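Local coordinates for predicted DNA-binding transcriptional regulator (Aliivibrio fischeri ES114, PDB 7DWN), which probably binds cis-regulatory DNA as a LysR-type transcriptional regulator that assembles as a tetramer, at residues L194-T199 with W239-S244; E211-T216 with Q260-P265. All coordinates share one frame; numbering follows the deposited sequence.

Interaction 1: L194-T199 with W239-S244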
loop_
_atom_site.group_PDB
_atom_site.type_symbol
_atom_site.label_atom_id
_atom_site.label_comp_id
_atom_site.label_asym_id
_atom_site.label_seq_id
_atom_site.Cartn_x
_atom_site.Cartn_y
_atom_site.Cartn_z
ATOM N N LEU A 194 26.794 -8.402 27.810
ATOM C CA LEU A 194 26.591 -7.973 26.433
ATOM C C LEU A 194 25.488 -8.844 25.849
ATOM O O LEU A 194 25.698 -10.034 25.590
ATOM C CB LEU A 194 27.884 -8.106 25.631
ATOM C CG LEU A 194 29.147 -7.567 26.307
ATOM C CD1 LEU A 194 30.396 -8.080 25.611
ATOM C CD2 LEU A 194 29.134 -6.052 26.327
ATOM N N THR A 195 24.316 -8.257 25.638
ATOM C CA THR A 195 23.111 -9.022 25.368
ATOM C C THR A 195 22.613 -8.795 23.947
ATOM O O THR A 195 22.928 -7.795 23.298
ATOM C CB THR A 195 22.006 -8.648 26.365
ATOM O OG1 THR A 195 20.889 -9.528 26.196
ATOM C CG2 THR A 195 21.548 -7.214 26.144
ATOM N N TYR A 196 21.832 -9.759 23.468
ATOM C CA TYR A 196 20.995 -9.538 22.304
ATOM C C TYR A 196 19.751 -8.757 22.712
ATOM O O TYR A 196 19.506 -8.498 23.893
ATOM C CB TYR A 196 20.581 -10.866 21.669
ATOM C CG TYR A 196 21.729 -11.766 21.277
ATOM C CD1 TYR A 196 22.375 -11.606 20.059
ATOM C CD2 TYR A 196 22.153 -12.788 22.115
ATOM C CE1 TYR A 196 23.420 -12.431 19.692
ATOM C CE2 TYR A 196 23.196 -13.616 21.757
ATOM C CZ TYR A 196 23.827 -13.433 20.545
ATOM O OH TYR A 196 24.867 -14.255 20.180
ATOM N N SER A 197 18.953 -8.378 21.720
ATOM C CA SER A 197 17.596 -7.949 22.017
ATOM C C SER A 197 16.830 -9.131 22.592
ATOM O O SER A 197 16.897 -10.246 22.064
ATOM C CB SER A 197 16.911 -7.417 20.757
ATOM O OG SER A 197 15.598 -6.967 21.042
ATOM N N SER A 198 16.121 -8.896 23.698
ATOM C CA SER A 198 15.465 -9.995 24.397
ATOM C C SER A 198 14.327 -10.601 23.588
ATOM O O SER A 198 13.883 -11.710 23.904
ATOM C CB SER A 198 14.954 -9.527 25.759
ATOM O OG SER A 198 16.020 -9.074 26.575
ATOM N N THR A 199 13.849 -9.909 22.554
ATOM C CA THR A 199 12.810 -10.446 21.685
ATOM C C THR A 199 13.366 -11.220 20.496
ATOM O O THR A 199 12.610 -11.948 19.844
ATOM C CB THR A 199 11.902 -9.321 21.175
ATOM O OG1 THR A 199 12.693 -8.320 20.519
ATOM C CG2 THR A 199 11.135 -8.689 22.332
ATOM N N TRP A 239 26.508 -14.721 25.485
ATOM C CA TRP A 239 26.129 -16.028 24.965
ATOM C C TRP A 239 26.341 -16.003 23.457
ATOM O O TRP A 239 25.555 -15.407 22.717
ATOM C CB TRP A 239 24.686 -16.367 25.324
ATOM C CG TRP A 239 24.547 -16.992 26.676
ATOM C CD1 TRP A 239 24.423 -18.322 26.957
ATOM C CD2 TRP A 239 24.527 -16.312 27.934
ATOM N NE1 TRP A 239 24.323 -18.511 28.315
ATOM C CE2 TRP A 239 24.383 -17.292 28.937
ATOM C CE3 TRP A 239 24.616 -14.969 28.309
ATOM C CZ2 TRP A 239 24.331 -16.969 30.292
ATOM C CZ3 TRP A 239 24.558 -14.651 29.651
ATOM C CH2 TRP A 239 24.417 -15.646 30.627
ATOM N N LEU A 240 27.403 -16.645 23.003
ATOM C CA LEU A 240 27.721 -16.645 21.590
ATOM C C LEU A 240 27.513 -18.029 20.991
ATOM O O LEU A 240 27.745 -19.036 21.669
ATOM C CB LEU A 240 29.170 -16.201 21.357
ATOM C CG LEU A 240 29.505 -14.822 21.928
ATOM C CD1 LEU A 240 30.947 -14.439 21.633
ATOM C CD2 LEU A 240 28.547 -13.789 21.368
ATOM N N PRO A 241 27.050 -18.111 19.745
ATOM C CA PRO A 241 26.937 -19.419 19.093
ATOM C C PRO A 241 28.308 -20.055 18.939
ATOM O O PRO A 241 29.293 -19.386 18.619
ATOM C CB PRO A 241 26.304 -19.090 17.736
ATOM C CG PRO A 241 26.615 -17.648 17.510
ATOM C CD PRO A 241 26.594 -17.019 18.872
ATOM N N ALA A 242 28.363 -21.365 19.177
ATOM C CA ALA A 242 29.652 -22.038 19.267
ATOM C C ALA A 242 30.383 -22.056 17.930
ATOM O O ALA A 242 31.618 -22.071 17.906
ATOM C CB ALA A 242 29.465 -23.456 19.796
ATOM N N TYR A 243 29.653 -22.039 16.811
ATOM C CA TYR A 243 30.310 -22.091 15.509
ATOM C C TYR A 243 31.052 -20.803 15.176
ATOM O O TYR A 243 31.872 -20.798 14.252
ATOM C CB TYR A 243 29.295 -22.407 14.406
ATOM C CG TYR A 243 28.165 -21.408 14.281
ATOM C CD1 TYR A 243 28.343 -20.206 13.607
ATOM C CD2 TYR A 243 26.911 -21.676 14.819
ATOM C CE1 TYR A 243 27.317 -19.295 13.486
ATOM C CE2 TYR A 243 25.874 -20.768 14.699
ATOM C CZ TYR A 243 26.085 -19.578 14.033
ATOM O OH TYR A 243 25.062 -18.668 13.906
ATOM N N SER A 244 30.789 -19.718 15.901
ATOM C CA SER A 244 31.398 -18.429 15.608
ATOM C C SER A 244 32.618 -18.126 16.466
ATOM O O SER A 244 33.280 -17.109 16.232
ATOM C CB SER A 244 30.369 -17.306 15.786
ATOM O OG SER A 244 30.136 -17.039 17.159
HETATM O O HOH W 1 24.294 -12.579 25.576
#
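The phenol of Tyr196 bridges the two segments, its hydroxyl end meeting the Trp239 carbonyl. Its OH donates a hydrogen bond to Trp239 O at 2.9 Å. The hydroxyl lies in the plane of that carbonyl, with a C=O...OH angle of 151°. Trp239 O sits at the edge of the phenol ring, near the ring plane, and is also 3.1 Å from Tyr196 CE2. With CG anti to the carbonyl carbon (chi1 -56°), the ring extends so that its hydroxyl end reaches strand 238-241. Past the bond, the hydroxyl lies against two more residues. Pro241 CD is 3.5 Å from Tyr196 OH, and the two side chains pass at a slant. Leu240 CD2 is 3.9 Å from the same oxygen.

Both segments belong to the LysR substrate-binding domain, which has the periplasmic-binding-protein fold. Tyr196 follows directly on strand 191-195, and Trp239 lies on strand 238-241. A MES molecule, probably from the crystallisation liquor, lies about 4 Å from the Tyr196 side chain and may mark a pocket there. Thr224 OG1 is a second hydrogen-bond partner of Tyr196 OH.

One water makes another bridge. It donates to Leu194 O at 2.9 Å and accepts from Trp239 N at 3.1 Å. The same water lies in the indole plane of Trp239, at the ring edge. Val206 and Ile209 of helix 201-209 also pack against the Trp239 side chain.

Interaction 2: E211-T216 with Q260-P265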
loop_
_atom_site.group_PDB
_atom_site.type_symbol
_atom_site.label_atom_id
_atom_site.label_comp_id
_atom_site.label_asym_id
_atom_site.label_seq_id
_atom_site.Cartn_x
_atom_site.Cartn_y
_atom_site.Cartn_z
ATOM N N GLU A 211 17.337 -16.187 35.168
ATOM C CA GLU A 211 17.219 -16.175 36.628
ATOM C C GLU A 211 18.348 -16.920 37.330
ATOM O O GLU A 211 18.527 -16.744 38.540
ATOM C CB GLU A 211 15.882 -16.772 37.077
ATOM C CG GLU A 211 14.669 -15.877 36.864
ATOM C CD GLU A 211 14.780 -14.540 37.573
ATOM O OE1 GLU A 211 14.553 -13.502 36.916
ATOM O OE2 GLU A 211 15.099 -14.523 38.781
ATOM N N GLN A 212 19.103 -17.745 36.614
ATOM C CA GLN A 212 20.164 -18.544 37.212
ATOM C C GLN A 212 21.482 -17.791 37.333
ATOM O O GLN A 212 22.461 -18.363 37.823
ATOM C CB GLN A 212 20.383 -19.822 36.397
ATOM C CG GLN A 212 19.126 -20.648 36.175
ATOM C CD GLN A 212 19.409 -21.945 35.440
ATOM O OE1 GLN A 212 20.552 -22.234 35.086
ATOM N NE2 GLN A 212 18.367 -22.734 35.209
ATOM N N VAL A 213 21.538 -16.533 36.899
ATOM C CA VAL A 213 22.785 -15.782 36.841
ATOM C C VAL A 213 22.519 -14.327 37.204
ATOM O O VAL A 213 21.406 -13.818 37.039
ATOM C CB VAL A 213 23.440 -15.883 35.444
ATOM C CG1 VAL A 213 23.968 -17.290 35.202
ATOM C CG2 VAL A 213 22.436 -15.512 34.373
ATOM N N ALA A 214 23.555 -13.655 37.707
ATOM C CA ALA A 214 23.486 -12.243 38.070
ATOM C C ALA A 214 24.164 -11.441 36.964
ATOM O O ALA A 214 25.394 -11.422 36.861
ATOM C CB ALA A 214 24.141 -11.994 39.426
ATOM N N LEU A 215 23.360 -10.779 36.139
ATOM C CA LEU A 215 23.845 -10.041 34.982
ATOM C C LEU A 215 23.430 -8.581 35.092
ATOM O O LEU A 215 22.333 -8.278 35.573
ATOM C CB LEU A 215 23.286 -10.628 33.682
ATOM C CG LEU A 215 23.498 -12.121 33.435
ATOM C CD1 LEU A 215 22.681 -12.583 32.239
ATOM C CD2 LEU A 215 24.972 -12.411 33.226
ATOM N N THR A 216 24.298 -7.680 34.644
ATOM C CA THR A 216 23.919 -6.280 34.481
ATOM C C THR A 216 24.160 -5.877 33.034
ATOM O O THR A 216 25.317 -5.901 32.568
ATOM C CB THR A 216 24.687 -5.363 35.443
ATOM O OG1 THR A 216 24.576 -4.007 35.001
ATOM C CG2 THR A 216 26.153 -5.758 35.544
ATOM N N GLN A 260 26.991 -26.332 32.510
ATOM C CA GLN A 260 26.444 -26.978 31.321
ATOM C C GLN A 260 24.972 -26.637 31.131
ATOM O O GLN A 260 24.491 -26.570 29.993
ATOM C CB GLN A 260 26.636 -28.493 31.406
ATOM C CG GLN A 260 26.298 -29.235 30.120
ATOM C CD GLN A 260 27.267 -28.927 28.992
ATOM O OE1 GLN A 260 28.459 -28.718 29.222
ATOM N NE2 GLN A 260 26.758 -28.899 27.764
ATOM N N SER A 261 24.245 -26.404 32.226
ATOM C CA SER A 261 22.854 -25.982 32.124
ATOM C C SER A 261 22.716 -24.568 31.575
ATOM O O SER A 261 21.617 -24.181 31.165
ATOM C CB SER A 261 22.175 -26.084 33.490
ATOM O OG SER A 261 22.898 -25.361 34.471
ATOM N N LEU A 262 23.800 -23.788 31.562
ATOM C CA LEU A 262 23.769 -22.465 30.951
ATOM C C LEU A 262 23.988 -22.513 29.445
ATOM O O LEU A 262 23.623 -21.559 28.751
ATOM C CB LEU A 262 24.817 -21.553 31.597
ATOM C CG LEU A 262 24.612 -21.217 33.076
ATOM C CD1 LEU A 262 25.668 -20.234 33.557
ATOM C CD2 LEU A 262 23.215 -20.666 33.315
ATOM N N ARG A 263 24.576 -23.592 28.931
ATOM C CA ARG A 263 24.720 -23.764 27.490
ATOM C C ARG A 263 23.354 -24.058 26.880
ATOM O O ARG A 263 22.704 -25.042 27.251
ATOM C CB ARG A 263 25.704 -24.893 27.190
ATOM C CG ARG A 263 27.099 -24.684 27.764
ATOM C CD ARG A 263 28.019 -25.840 27.395
ATOM N NE ARG A 263 29.419 -25.579 27.724
ATOM C CZ ARG A 263 30.010 -25.961 28.852
ATOM N NH1 ARG A 263 29.323 -26.623 29.771
ATOM N NH2 ARG A 263 31.289 -25.683 29.063
ATOM N N LEU A 264 22.914 -23.213 25.948
ATOM C CA LEU A 264 21.530 -23.290 25.489
ATOM C C LEU A 264 21.453 -23.833 24.074
ATOM O O LEU A 264 22.169 -23.341 23.197
ATOM C CB LEU A 264 20.880 -21.906 25.547
ATOM C CG LEU A 264 20.919 -21.230 26.917
ATOM C CD1 LEU A 264 20.687 -19.737 26.772
ATOM C CD2 LEU A 264 19.887 -21.848 27.844
ATOM N N PRO A 265 20.604 -24.818 23.790
ATOM C CA PRO A 265 20.521 -25.330 22.417
ATOM C C PRO A 265 19.849 -24.336 21.481
ATOM O O PRO A 265 18.899 -23.645 21.854
ATOM C CB PRO A 265 19.690 -26.610 22.567
ATOM C CG PRO A 265 18.858 -26.368 23.774
ATOM C CD PRO A 265 19.715 -25.552 24.707
#
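In the LysR substrate-binding domain, the loop leading into strand 215-221 packs here on the segment leading into strand 264-272. The contact is made by side chains alone. Val213 and Leu262 meet head-on through their end methyls. Val213 CG1 is 3.8 Å from Leu262 CD1 and 3.9 Å from Leu262 CD2. A chi1 of -70° swings Val213 CG1 away from its own carbonyl carbon and toward the leucine.

Gln212 approaches differently. Its chain is extended beyond CG and passes alongside Leu262, pointing the opposite way. The amide oxygen ends near a methyl: Gln212 OE1 is 3.6 Å from Leu262 CD2. Ser261 OG, 4.0 Å from Gln212 OE1, is a looser neighbour at the solvent-exposed side. The backbones stay well apart, with 8.2 Å between Gln212 CA and Leu262 CA. The turn at 260-263 is closed by Arg263 N bonding to Gln260 O at 3.2 Å.

Leu262 is buried, and its side chain also packs on Ile209 of helix 201-209. Val213 rests on Phe185 from a loop, while Leu264 hydrogen-bonds through its backbone to Leu169 of strand 160-174.

In the fold
From the N terminus, the chain passes the DNA-binding region and enters the substrate-binding domain. It reaches 194-199 first, then helix 201-209 and segment 211-216. Interaction 1 closes a loop when the chain returns at 239-244. Interaction 2 closes a second one at 260-265. The segments alternate, so the two loops cross rather than nest. The first segments run at the ends of neighbouring parallel strands, 191-195 and 215-221. The second run at the ends of strands 238-241 and 264-272 of the mixed sheet. The contacts also meet directly: Trp239 NE1 probably hydrogen-bonds to Leu262 O, and its indole packs on Leu215 and Leu264. Together they join the two sheets beside helix 201-209.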